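Local coordinates for protein phenylalanine--tRNA ligase beta subunit (Pyrococcus horikoshii, PDB 2CXI) that is the N-terminal part, with the amino acid-editing domain, of the beta subunit of the tetrameric synthetase that charges tRNA(Phe) with phenylalanine using ATP, at residues K98-Y103 and K194-Y199. Numbering follows the deposited sequence.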
# COMPACT_ATOMS: atom_id res chain seq x y z
N LYS A 98 9.13 19.82 -16.35
CA LYS A 98 10.40 19.81 -17.11
C LYS A 98 10.85 21.17 -17.62
O LYS A 98 12.04 21.47 -17.55
CB LYS A 98 10.39 18.80 -18.25
CG LYS A 98 11.74 18.63 -19.00
CD LYS A 98 12.89 18.14 -18.07
CE LYS A 98 14.15 17.84 -18.88
NZ LYS A 98 15.39 17.62 -18.05
N ASP A 99 9.91 22.00 -18.06
CA ASP A 99 10.24 23.31 -18.60
C ASP A 99 9.71 24.39 -17.67
O ASP A 99 9.56 25.54 -18.06
CB ASP A 99 9.68 23.46 -20.03
CG ASP A 99 10.32 24.61 -20.81
OD1 ASP A 99 11.53 24.91 -20.58
OD2 ASP A 99 9.66 25.27 -21.65
N ILE A 100 9.45 24.02 -16.41
CA ILE A 100 8.95 24.99 -15.43
C ILE A 100 9.90 25.11 -14.23
O ILE A 100 10.32 26.25 -13.86
CB ILE A 100 7.48 24.60 -14.96
CG1 ILE A 100 6.52 24.54 -16.17
CG2 ILE A 100 6.98 25.55 -13.83
CD1 ILE A 100 5.15 23.91 -15.88
N ARG A 101 10.23 23.97 -13.62
CA ARG A 101 11.26 23.91 -12.56
C ARG A 101 11.64 22.42 -12.38
O ARG A 101 11.13 21.75 -11.49
CB ARG A 101 10.75 24.56 -11.26
CG ARG A 101 11.87 24.80 -10.21
CD ARG A 101 11.43 25.66 -9.00
NE ARG A 101 12.61 25.96 -8.16
CZ ARG A 101 13.53 26.87 -8.44
NH1 ARG A 101 14.59 27.01 -7.64
NH2 ARG A 101 13.41 27.67 -9.52
N PRO A 102 12.49 21.91 -13.29
CA PRO A 102 12.54 20.47 -13.56
C PRO A 102 12.97 19.56 -12.41
O PRO A 102 12.40 18.47 -12.29
CB PRO A 102 13.51 20.35 -14.75
CG PRO A 102 14.31 21.66 -14.74
CD PRO A 102 13.36 22.68 -14.21
N TYR A 103 13.94 19.98 -11.58
CA TYR A 103 14.57 19.06 -10.60
C TYR A 103 14.20 19.35 -9.17
O TYR A 103 14.15 20.50 -8.78
CB TYR A 103 16.11 19.04 -10.73
CG TYR A 103 16.52 18.61 -12.12
CD1 TYR A 103 16.37 17.27 -12.52
CD2 TYR A 103 17.03 19.54 -13.04
CE1 TYR A 103 16.72 16.88 -13.83
CE2 TYR A 103 17.39 19.16 -14.33
CZ TYR A 103 17.22 17.83 -14.72
OH TYR A 103 17.58 17.45 -15.99
N LYS A 194 5.34 32.72 -13.20
CA LYS A 194 3.99 33.25 -13.50
C LYS A 194 3.46 33.08 -14.93
O LYS A 194 2.25 32.98 -15.12
CB LYS A 194 3.83 34.71 -13.05
CG LYS A 194 4.71 35.72 -13.80
CD LYS A 194 3.91 36.97 -14.10
CE LYS A 194 4.72 38.01 -14.88
NZ LYS A 194 5.46 38.80 -13.87
N ASP A 195 4.36 33.02 -15.91
CA ASP A 195 4.00 32.91 -17.33
C ASP A 195 3.92 31.48 -17.84
O ASP A 195 3.62 31.27 -19.01
CB ASP A 195 4.98 33.72 -18.18
CG ASP A 195 4.92 35.20 -17.84
OD1 ASP A 195 3.81 35.78 -17.97
OD2 ASP A 195 5.89 35.86 -17.38
N LYS A 196 4.15 30.50 -16.95
CA LYS A 196 4.01 29.08 -17.32
C LYS A 196 2.56 28.64 -17.16
O LYS A 196 1.75 29.32 -16.53
CB LYS A 196 4.93 28.21 -16.47
CG LYS A 196 6.38 28.70 -16.41
CD LYS A 196 7.07 28.79 -17.80
CE LYS A 196 7.28 27.44 -18.45
NZ LYS A 196 8.16 27.56 -19.68
N GLN A 197 2.22 27.51 -17.77
CA GLN A 197 0.87 27.00 -17.73
C GLN A 197 0.50 26.48 -16.33
O GLN A 197 -0.65 26.60 -15.92
CB GLN A 197 0.71 25.90 -18.76
CG GLN A 197 -0.72 25.59 -19.12
CD GLN A 197 -0.83 24.30 -19.89
OE1 GLN A 197 0.18 23.78 -20.40
NE2 GLN A 197 -2.06 23.77 -19.97
N PHE A 198 1.49 25.91 -15.63
CA PHE A 198 1.28 25.32 -14.29
C PHE A 198 2.33 25.87 -13.33
O PHE A 198 3.40 26.32 -13.77
CB PHE A 198 1.36 23.80 -14.33
CG PHE A 198 0.43 23.17 -15.32
CD1 PHE A 198 -0.96 23.29 -15.16
CD2 PHE A 198 0.92 22.46 -16.41
CE1 PHE A 198 -1.84 22.72 -16.11
CE2 PHE A 198 0.05 21.88 -17.36
CZ PHE A 198 -1.33 22.01 -17.19
N TYR A 199 2.03 25.87 -12.03
CA TYR A 199 3.05 26.26 -11.02
C TYR A 199 3.50 25.03 -10.22
O TYR A 199 2.70 24.10 -10.01
CB TYR A 199 2.53 27.35 -10.07
CG TYR A 199 2.02 28.61 -10.73
CD1 TYR A 199 2.53 29.05 -11.97
CD2 TYR A 199 1.04 29.38 -10.10
CE1 TYR A 199 2.06 30.21 -12.56
CE2 TYR A 199 0.58 30.56 -10.68
CZ TYR A 199 1.08 30.95 -11.93
OH TYR A 199 0.64 32.11 -12.49
O HOH W 1 10.95 27.65 -19.56
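CD1 of Ile100 lies at the edge of the Phe198 ring, near its plane, while one face of that ring carries CG of Gln197, 4.1 Å above its centre. The isoleucine meets the base of the phenylalanine more closely than the ring, with CD1 of Ile100 4.1 Å from CB of Phe198. Both CG2 and CD1 of Ile100 lie 3.7 Å from the carbonyl O of Phe198, a polar atom buried here without any partner. Alongside, Ile100 and Lys196 run past each other in opposite directions. The lysine chain is bent at chi2 (-59°) and chi3 (-67°), which folds its methylenes over the isoleucine and delivers the ammonium group to Asp99. There NZ of Lys196 makes a weak hydrogen bond of 2.9 Å to the carbonyl O of Asp99 and a second weak one, part of a salt bridge, of 3.4 Å to OD2 of Asp99. A water accepts from Lys196 NZ at 2.8 Å and donates weakly to Asp99 OD1. A leucine in place of Lys196 would probably leave the Asp99 carboxylate without its counter-charge and this water without its donor. This is loop-to-loop packing away from the predicted magnesium sites; 194-199 belongs to the B3/4 domain, the amino acid-editing domain. Both loops lead into strands of one mixed sheet, 103-110 and 199-204; Ile100 also touches Pro200 of strand 199-204, and Lys194 and Tyr199 pack on helix 176-182.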